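Proto-oncogene tyrosine-protein kinase receptor Ret (Danio rerio, PDB 7AMK) acts as a receptor tyrosine kinase whose extracellular cadherin-like domains probably take part in recognising GDNF together with the co-receptor GFR alpha 1. Local coordinates at residues Ser127-Pro132 with Pro162-Ser167; Asp204-Val209 with Leu215-Arg220. The protein carries 4 engineered substitutions. All coordinates share one frame; numbering follows the deposited sequence.

Interaction 1: residues Ser127-Pro132 with Pro162-Ser167; sequences STLCFP and PNYTIS. With NAG (2-acetamido-2-deoxy-beta-D-glucopyranose), chain P.
Leu129 lays the forked end of its side chain across the tip of Ile166 and against the rim of the Tyr164 ring, and in this way a short helix settles on the start of an edge strand. The branch carbon CG and both methyls of Leu129 meet one methyl: CG of Leu129 lies 3.7 Å from CD1 of Ile166, and the two methyls of the leucine are scarcely farther from it. CD2 has a second task, for it also meets CD2 of Tyr164 at 3.7 Å, arriving at the edge of the ring and in its plane, not over a face. The leucine reaches both partners because its CG stands anti to the backbone N (chi1 169°), while Ile166 extends its longer branch with chi2 at -172°, which carries CD1 up to the helix. No hydrogen bond crosses between the two segments, so the junction rests on apolar contact; OH of Tyr164 is instead hydrogen-bonded to OE1 of Glu212. With an alanine at Leu129, the methyl of Ile166 would probably lose the branched end it rests on and the Tyr164 edge its neighbour, leaving a gap between helix and strand. His157 and Met158 of helix 155-160 flank the same apolar patch. One residue before Tyr164, Asn163 carries an N-linked sugar, its ND2 bonded to C1 of the N-acetylglucosamine at 1.4 Å, and the glycan leads outward from the helix. The arrangement is that of a short helix packed over one face of a beta sheet, here in the second cadherin-like domain of the RET ectodomain.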
ATOM      1  N   SER A 127     -34.358 -50.442 -11.053  1.00 23.97           N
ATOM      2  CA  SER A 127     -33.787 -49.138 -10.738  1.00 30.49           C
ATOM      3  C   SER A 127     -34.420 -48.034 -11.580  1.00 23.66           C
ATOM      4  O   SER A 127     -34.733 -46.959 -11.060  1.00 22.34           O
ATOM      5  CB  SER A 127     -32.268 -49.168 -10.920  1.00 26.34           C
ATOM      6  OG  SER A 127     -31.926 -49.526 -12.235  1.00 32.63           O
ATOM      7  N   THR A 128     -34.651 -48.299 -12.877  1.00 26.44           N
ATOM      8  CA  THR A 128     -35.306 -47.316 -13.737  1.00 22.76           C
ATOM      9  C   THR A 128     -36.751 -47.098 -13.315  1.00 28.44           C
ATOM     10  O   THR A 128     -37.239 -45.964 -13.329  1.00 26.71           O
ATOM     11  CB  THR A 128     -35.267 -47.764 -15.208  1.00 31.38           C
ATOM     12  OG1 THR A 128     -33.940 -48.155 -15.576  1.00 29.15           O
ATOM     13  CG2 THR A 128     -35.727 -46.626 -16.122  1.00 26.16           C
ATOM     14  N   LEU A 129     -37.467 -48.181 -12.982  1.00 28.74           N
ATOM     15  CA  LEU A 129     -38.846 -48.041 -12.526  1.00 21.78           C
ATOM     16  C   LEU A 129     -38.933 -47.136 -11.305  1.00 23.24           C
ATOM     17  O   LEU A 129     -39.867 -46.331 -11.176  1.00 22.59           O
ATOM     18  CB  LEU A 129     -39.431 -49.416 -12.203  1.00 23.41           C
ATOM     19  CG  LEU A 129     -40.782 -49.415 -11.469  1.00 31.45           C
ATOM     20  CD1 LEU A 129     -41.913 -48.774 -12.308  1.00 28.56           C
ATOM     21  CD2 LEU A 129     -41.171 -50.824 -11.044  1.00 27.11           C
ATOM     22  N   CYS A 130     -37.961 -47.257 -10.408  1.00 23.98           N
ATOM     23  CA  CYS A 130     -37.894 -46.558  -9.138  1.00 19.23           C
ATOM     24  C   CYS A 130     -37.454 -45.098  -9.267  1.00 19.67           C
ATOM     25  O   CYS A 130     -38.072 -44.207  -8.672  1.00 19.47           O
ATOM     26  CB  CYS A 130     -36.936 -47.324  -8.223  1.00 22.95           C
ATOM     27  SG  CYS A 130     -37.754 -48.728  -7.419  1.00 21.86           S
ATOM     28  N   PHE A 131     -36.378 -44.839 -10.012  1.00 21.42           N
ATOM     29  CA  PHE A 131     -35.723 -43.539  -9.970  1.00 25.51           C
ATOM     30  C   PHE A 131     -35.339 -43.080 -11.365  1.00 30.11           C
ATOM     31  O   PHE A 131     -34.823 -43.871 -12.160  1.00 34.55           O
ATOM     32  CB  PHE A 131     -34.454 -43.555  -9.110  1.00 16.50           C
ATOM     33  CG  PHE A 131     -34.688 -43.876  -7.667  1.00 16.40           C
ATOM     34  CD1 PHE A 131     -35.213 -42.924  -6.796  1.00 15.67           C
ATOM     35  CD2 PHE A 131     -34.328 -45.112  -7.160  1.00 17.20           C
ATOM     36  CE1 PHE A 131     -35.397 -43.227  -5.456  1.00 15.73           C
ATOM     37  CE2 PHE A 131     -34.507 -45.410  -5.808  1.00 17.80           C
ATOM     38  CZ  PHE A 131     -35.053 -44.465  -4.962  1.00 16.51           C
ATOM     39  N   PRO A 132     -35.541 -41.797 -11.668  1.00 37.66           N
ATOM     40  CA  PRO A 132     -35.048 -41.247 -12.936  1.00 35.72           C
ATOM     41  C   PRO A 132     -33.574 -41.550 -13.140  1.00 32.88           C
ATOM     42  O   PRO A 132     -32.805 -41.747 -12.197  1.00 37.29           O
ATOM     43  CB  PRO A 132     -35.281 -39.746 -12.791  1.00 32.27           C
ATOM     44  CG  PRO A 132     -36.392 -39.634 -11.775  1.00 41.38           C
ATOM     45  CD  PRO A 132     -36.234 -40.793 -10.843  1.00 31.57           C
ATOM     46  N   PRO A 162     -48.167 -52.179 -13.945  1.00 45.51           N
ATOM     47  CA  PRO A 162     -49.309 -51.860 -13.066  1.00 42.38           C
ATOM     48  C   PRO A 162     -49.501 -52.835 -11.919  1.00 44.38           C
ATOM     49  O   PRO A 162     -50.147 -52.473 -10.925  1.00 39.36           O
ATOM     50  CB  PRO A 162     -50.512 -51.897 -14.025  1.00 49.52           C
ATOM     51  CG  PRO A 162     -50.101 -52.869 -15.094  1.00 43.96           C
ATOM     52  CD  PRO A 162     -48.612 -52.595 -15.290  1.00 51.28           C
ATOM     53  N   ASN A 163     -48.968 -54.049 -12.022  1.00 42.82           N
ATOM     54  CA  ASN A 163     -49.151 -55.063 -10.996  1.00 44.26           C
ATOM     55  C   ASN A 163     -48.084 -55.025  -9.910  1.00 43.42           C
ATOM     56  O   ASN A 163     -48.088 -55.893  -9.032  1.00 35.85           O
ATOM     57  CB  ASN A 163     -49.203 -56.441 -11.648  1.00 58.48           C
ATOM     58  CG  ASN A 163     -50.497 -56.662 -12.391  1.00 59.64           C
ATOM     59  OD1 ASN A 163     -51.463 -55.932 -12.183  1.00 66.08           O
ATOM     60  ND2 ASN A 163     -50.542 -57.663 -13.245  1.00 69.36           N
ATOM     61  N   TYR A 164     -47.187 -54.042  -9.938  1.00 42.00           N
ATOM     62  CA  TYR A 164     -46.183 -53.865  -8.898  1.00 37.20           C
ATOM     63  C   TYR A 164     -46.684 -52.849  -7.884  1.00 38.27           C
ATOM     64  O   TYR A 164     -47.299 -51.852  -8.259  1.00 43.01           O
ATOM     65  CB  TYR A 164     -44.850 -53.385  -9.490  1.00 32.06           C
ATOM     66  CG  TYR A 164     -44.089 -54.440 -10.254  1.00 33.15           C
ATOM     67  CD1 TYR A 164     -44.523 -55.759 -10.266  1.00 32.89           C
ATOM     68  CD2 TYR A 164     -42.932 -54.123 -10.955  1.00 33.08           C
ATOM     69  CE1 TYR A 164     -43.833 -56.722 -10.949  1.00 38.26           C
ATOM     70  CE2 TYR A 164     -42.232 -55.098 -11.653  1.00 31.70           C
ATOM     71  CZ  TYR A 164     -42.691 -56.392 -11.641  1.00 33.22           C
ATOM     72  OH  TYR A 164     -42.010 -57.373 -12.318  1.00 36.26           O
ATOM     73  N   THR A 165     -46.423 -53.094  -6.604  1.00 32.27           N
ATOM     74  CA  THR A 165     -46.616 -52.059  -5.596  1.00 37.11           C
ATOM     75  C   THR A 165     -45.278 -51.385  -5.313  1.00 29.14           C
ATOM     76  O   THR A 165     -44.239 -52.045  -5.249  1.00 28.64           O
ATOM     77  CB  THR A 165     -47.202 -52.624  -4.308  1.00 30.37           C
ATOM     78  OG1 THR A 165     -46.285 -53.569  -3.758  1.00 48.48           O
ATOM     79  CG2 THR A 165     -48.518 -53.306  -4.597  1.00 38.35           C
ATOM     80  N   ILE A 166     -45.312 -50.069  -5.147  1.00 28.08           N
ATOM     81  CA  ILE A 166     -44.106 -49.258  -5.024  1.00 26.57           C
ATOM     82  C   ILE A 166     -44.296 -48.296  -3.868  1.00 27.68           C
ATOM     83  O   ILE A 166     -45.249 -47.512  -3.871  1.00 36.36           O
ATOM     84  CB  ILE A 166     -43.805 -48.467  -6.307  1.00 30.54           C
ATOM     85  CG1 ILE A 166     -43.737 -49.376  -7.523  1.00 28.60           C
ATOM     86  CG2 ILE A 166     -42.489 -47.713  -6.169  1.00 30.23           C
ATOM     87  CD1 ILE A 166     -43.254 -48.666  -8.788  1.00 39.46           C
ATOM     88  N   SER A 167     -43.399 -48.335  -2.892  1.00 23.75           N
ATOM     89  CA  SER A 167     -43.414 -47.325  -1.846  1.00 26.07           C
ATOM     90  C   SER A 167     -42.008 -46.747  -1.683  1.00 21.93           C
ATOM     91  O   SER A 167     -41.019 -47.376  -2.058  1.00 23.38           O
ATOM     92  CB  SER A 167     -43.972 -47.913  -0.536  1.00 23.49           C
ATOM     93  OG  SER A 167     -43.181 -48.968  -0.026  1.00 34.33           O
TER
HETATM   94  C1  NAG P 605     -51.797 -57.857 -13.925  1.00 75.81           C
HETATM   95  C2  NAG P 605     -51.631 -58.256 -15.395  1.00 74.08           C
HETATM   96  C3  NAG P 605     -53.002 -58.414 -16.052  1.00 77.55           C
HETATM   97  C4  NAG P 605     -53.860 -59.393 -15.255  1.00 79.58           C
HETATM   98  C5  NAG P 605     -53.953 -58.944 -13.801  1.00 76.33           C
HETATM   99  C6  NAG P 605     -54.732 -59.902 -12.924  1.00 72.11           C
HETATM  100  C7  NAG P 605     -49.544 -57.478 -16.446  1.00 68.21           C
HETATM  101  C8  NAG P 605     -48.863 -56.350 -17.164  1.00 57.32           C
HETATM  102  N2  NAG P 605     -50.824 -57.277 -16.111  1.00 74.86           N
HETATM  103  O3  NAG P 605     -52.843 -58.855 -17.396  1.00 74.29           O
HETATM  104  O4  NAG P 605     -55.177 -59.460 -15.791  1.00 93.43           O
HETATM  105  O5  NAG P 605     -52.636 -58.827 -13.243  1.00 78.12           O
HETATM  106  O6  NAG P 605     -53.949 -61.010 -12.502  1.00 77.96           O
HETATM  107  O7  NAG P 605     -48.962 -58.524 -16.188  1.00 66.91           O

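Interaction 2: residues Asp204-Val209 with Leu215-Arg220; sequences DIVCMV and LEEVFR
Strands 204-209 and 215-220 run antiparallel at 159°, joined by six backbone hydrogen bonds grouped round the pairs Ile205-Arg220, Cys207-Val218 and Val209-Glu216. The straightest include Cys207 N to Val218 O, 2.8 Å long with 168° at the hydrogen. At the non-hydrogen-bonded pairs the CA-H groups turn inward, and Glu217 CA comes within 3.0 Å of Cys207 O. On the face bearing Val206, the valine lies side by side with Phe219, its CG2 3.5 Å from CE2 of the ring and oblique to it. With CG1 between the backbone N and the carbonyl carbon (chi1 67°), CG2 is the methyl turned to the Phe219 ring. This is a beta hairpin of the cadherin-like beta sandwich, and its two strands are the central pair of a four-stranded sheet. The other face carries Ile205, Cys207, Val209 and Val218; there Phe131 packs against Cys207 and Val218. Arg220 leads away from the partner strand, with NH2 hydrogen-bonded to the carbonyl of Glu133. Toward the turn end of the hairpin, CE of Met208 lies a loose 4.3 Å from CD2 of Leu215.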
ATOM      1  N   ASP A 204     -30.570 -40.425   1.387  1.00 17.95           N
ATOM      2  CA  ASP A 204     -30.673 -41.701   0.699  1.00 19.89           C
ATOM      3  C   ASP A 204     -32.147 -42.090   0.660  1.00 19.00           C
ATOM      4  O   ASP A 204     -32.773 -42.271   1.710  1.00 15.68           O
ATOM      5  CB  ASP A 204     -29.825 -42.783   1.388  1.00 18.77           C
ATOM      6  CG  ASP A 204     -29.240 -43.802   0.388  1.00 19.38           C
ATOM      7  OD1 ASP A 204     -29.252 -43.534  -0.827  1.00 22.11           O
ATOM      8  OD2 ASP A 204     -28.773 -44.881   0.812  1.00 24.80           O
ATOM      9  N   ILE A 205     -32.705 -42.173  -0.561  1.00 19.67           N
ATOM     10  CA  ILE A 205     -34.076 -42.606  -0.822  1.00 16.56           C
ATOM     11  C   ILE A 205     -34.082 -44.120  -1.065  1.00 24.15           C
ATOM     12  O   ILE A 205     -33.218 -44.649  -1.773  1.00 17.53           O
ATOM     13  CB  ILE A 205     -34.641 -41.846  -2.042  1.00 17.75           C
ATOM     14  CG1 ILE A 205     -34.554 -40.326  -1.841  1.00 24.20           C
ATOM     15  CG2 ILE A 205     -36.086 -42.244  -2.349  1.00 20.32           C
ATOM     16  CD1 ILE A 205     -35.170 -39.819  -0.528  1.00 19.78           C
ATOM     17  N   VAL A 206     -35.039 -44.828  -0.461  1.00 23.07           N
ATOM     18  CA  VAL A 206     -35.241 -46.260  -0.685  1.00 18.44           C
ATOM     19  C   VAL A 206     -36.554 -46.452  -1.424  1.00 21.66           C
ATOM     20  O   VAL A 206     -37.587 -45.884  -1.037  1.00 23.56           O
ATOM     21  CB  VAL A 206     -35.249 -47.066   0.628  1.00 25.86           C
ATOM     22  CG1 VAL A 206     -36.452 -46.704   1.462  1.00 26.42           C
ATOM     23  CG2 VAL A 206     -35.290 -48.557   0.327  1.00 23.32           C
ATOM     24  N   CYS A 207     -36.512 -47.265  -2.479  1.00 19.08           N
ATOM     25  CA  CYS A 207     -37.676 -47.666  -3.258  1.00 20.57           C
ATOM     26  C   CYS A 207     -37.935 -49.159  -3.006  1.00 21.88           C
ATOM     27  O   CYS A 207     -37.029 -49.982  -3.169  1.00 21.90           O
ATOM     28  CB  CYS A 207     -37.433 -47.385  -4.741  1.00 19.35           C
ATOM     29  SG  CYS A 207     -38.749 -47.840  -5.849  1.00 20.19           S
ATOM     30  N   MET A 208     -39.159 -49.496  -2.587  1.00 22.09           N
ATOM     31  CA  MET A 208     -39.537 -50.870  -2.245  1.00 23.80           C
ATOM     32  C   MET A 208     -40.618 -51.340  -3.204  1.00 24.71           C
ATOM     33  O   MET A 208     -41.670 -50.715  -3.311  1.00 24.48           O
ATOM     34  CB  MET A 208     -40.018 -50.969  -0.797  1.00 24.36           C
ATOM     35  CG  MET A 208     -38.937 -50.553   0.184  1.00 32.92           C
ATOM     36  SD  MET A 208     -39.486 -50.205   1.861  1.00 55.19           S
ATOM     37  CE  MET A 208     -39.128 -51.812   2.605  1.00 35.89           C
ATOM     38  N   VAL A 209     -40.348 -52.427  -3.904  1.00 25.86           N
ATOM     39  CA  VAL A 209     -41.161 -52.862  -5.022  1.00 26.73           C
ATOM     40  C   VAL A 209     -41.573 -54.300  -4.754  1.00 28.86           C
ATOM     41  O   VAL A 209     -40.716 -55.170  -4.552  1.00 29.70           O
ATOM     42  CB  VAL A 209     -40.394 -52.726  -6.341  1.00 26.25           C
ATOM     43  CG1 VAL A 209     -41.290 -53.049  -7.554  1.00 27.13           C
ATOM     44  CG2 VAL A 209     -39.803 -51.323  -6.439  1.00 24.30           C
ATOM     45  N   LEU A 215     -40.226 -58.784  -2.262  1.00 39.04           N
ATOM     46  CA  LEU A 215     -40.170 -57.352  -2.020  1.00 40.18           C
ATOM     47  C   LEU A 215     -38.734 -56.918  -2.279  1.00 34.61           C
ATOM     48  O   LEU A 215     -37.820 -57.330  -1.564  1.00 35.61           O
ATOM     49  CB  LEU A 215     -40.611 -57.026  -0.594  1.00 41.09           C
ATOM     50  CG  LEU A 215     -40.909 -55.553  -0.272  1.00 40.52           C
ATOM     51  CD1 LEU A 215     -42.142 -55.039  -1.042  1.00 36.84           C
ATOM     52  CD2 LEU A 215     -41.059 -55.340   1.229  1.00 44.55           C
ATOM     53  N   GLU A 216     -38.525 -56.135  -3.330  1.00 34.59           N
ATOM     54  CA  GLU A 216     -37.194 -55.676  -3.700  1.00 29.29           C
ATOM     55  C   GLU A 216     -36.980 -54.236  -3.251  1.00 27.18           C
ATOM     56  O   GLU A 216     -37.921 -53.442  -3.156  1.00 26.35           O
ATOM     57  CB  GLU A 216     -36.995 -55.752  -5.214  1.00 34.96           C
ATOM     58  CG  GLU A 216     -37.690 -56.891  -5.897  1.00 39.74           C
ATOM     59  CD  GLU A 216     -36.714 -57.932  -6.339  1.00 49.26           C
ATOM     60  OE1 GLU A 216     -35.605 -57.954  -5.756  1.00 47.16           O
ATOM     61  OE2 GLU A 216     -37.046 -58.712  -7.266  1.00 60.72           O
ATOM     62  N   GLU A 217     -35.721 -53.879  -3.032  1.00 26.45           N
ATOM     63  CA  GLU A 217     -35.408 -52.505  -2.673  1.00 28.68           C
ATOM     64  C   GLU A 217     -34.264 -51.971  -3.526  1.00 23.79           C
ATOM     65  O   GLU A 217     -33.313 -52.701  -3.825  1.00 24.68           O
ATOM     66  CB  GLU A 217     -35.069 -52.404  -1.182  1.00 24.54           C
ATOM     67  CG  GLU A 217     -33.970 -53.323  -0.801  1.00 34.25           C
ATOM     68  CD  GLU A 217     -33.771 -53.446   0.698  1.00 34.03           C
ATOM     69  OE1 GLU A 217     -34.319 -52.626   1.466  1.00 43.71           O
ATOM     70  OE2 GLU A 217     -33.055 -54.384   1.099  1.00 39.29           O
ATOM     71  N   VAL A 218     -34.368 -50.691  -3.907  1.00 22.27           N
ATOM     72  CA  VAL A 218     -33.331 -49.955  -4.628  1.00 23.23           C
ATOM     73  C   VAL A 218     -33.063 -48.660  -3.866  1.00 20.52           C
ATOM     74  O   VAL A 218     -34.008 -47.959  -3.486  1.00 19.34           O
ATOM     75  CB  VAL A 218     -33.735 -49.611  -6.092  1.00 26.26           C
ATOM     76  CG1 VAL A 218     -32.621 -48.857  -6.780  1.00 20.98           C
ATOM     77  CG2 VAL A 218     -34.058 -50.824  -6.897  1.00 26.83           C
ATOM     78  N   PHE A 219     -31.788 -48.314  -3.687  1.00 19.70           N
ATOM     79  CA  PHE A 219     -31.413 -47.088  -2.990  1.00 18.53           C
ATOM     80  C   PHE A 219     -30.840 -46.060  -3.959  1.00 21.46           C
ATOM     81  O   PHE A 219     -30.191 -46.409  -4.942  1.00 25.82           O
ATOM     82  CB  PHE A 219     -30.401 -47.357  -1.887  1.00 18.87           C
ATOM     83  CG  PHE A 219     -30.865 -48.351  -0.874  1.00 22.54           C
ATOM     84  CD1 PHE A 219     -30.687 -49.716  -1.083  1.00 21.26           C
ATOM     85  CD2 PHE A 219     -31.488 -47.922   0.298  1.00 21.67           C
ATOM     86  CE1 PHE A 219     -31.121 -50.644  -0.126  1.00 22.34           C
ATOM     87  CE2 PHE A 219     -31.917 -48.840   1.249  1.00 25.18           C
ATOM     88  CZ  PHE A 219     -31.729 -50.197   1.038  1.00 23.81           C
ATOM     89  N   ARG A 220     -31.075 -44.784  -3.659  1.00 20.56           N
ATOM     90  CA  ARG A 220     -30.633 -43.672  -4.495  1.00 21.34           C
ATOM     91  C   ARG A 220     -30.148 -42.542  -3.598  1.00 20.36           C
ATOM     92  O   ARG A 220     -30.896 -42.034  -2.753  1.00 20.99           O
ATOM     93  CB  ARG A 220     -31.774 -43.196  -5.397  1.00 21.35           C
ATOM     94  CG  ARG A 220     -31.432 -42.008  -6.286  1.00 39.10           C
ATOM     95  CD  ARG A 220     -30.011 -42.134  -6.805  1.00 40.86           C
ATOM     96  NE  ARG A 220     -29.815 -41.376  -8.031  1.00 53.48           N
ATOM     97  CZ  ARG A 220     -29.503 -41.918  -9.199  1.00 52.73           C
ATOM     98  NH1 ARG A 220     -29.292 -43.218  -9.319  1.00 49.42           N
ATOM     99  NH2 ARG A 220     -29.398 -41.133 -10.271  1.00 45.65           N
TER

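How the interactions relate
The two contacts lie with their centres about 9 Å apart and show how a sheet and its covering helix are built as one unit. Along the chain, interaction 1 closes before interaction 2 opens. Strand 165-170, which supplies the second segment of interaction 1, is an edge strand beside 200-210, and Ser167 O to Met208 N, 2.9 Å, is a probable hydrogen bond between them. The Cys130-Cys207 disulfide links the helix of interaction 1 to the hairpin of interaction 2, with Phe131 CE1 packed 3.3 Å from Ile205 CG2. Helix, edge strand and hairpin are therefore joined by covalent, backbone and apolar ties within one cadherin-like domain.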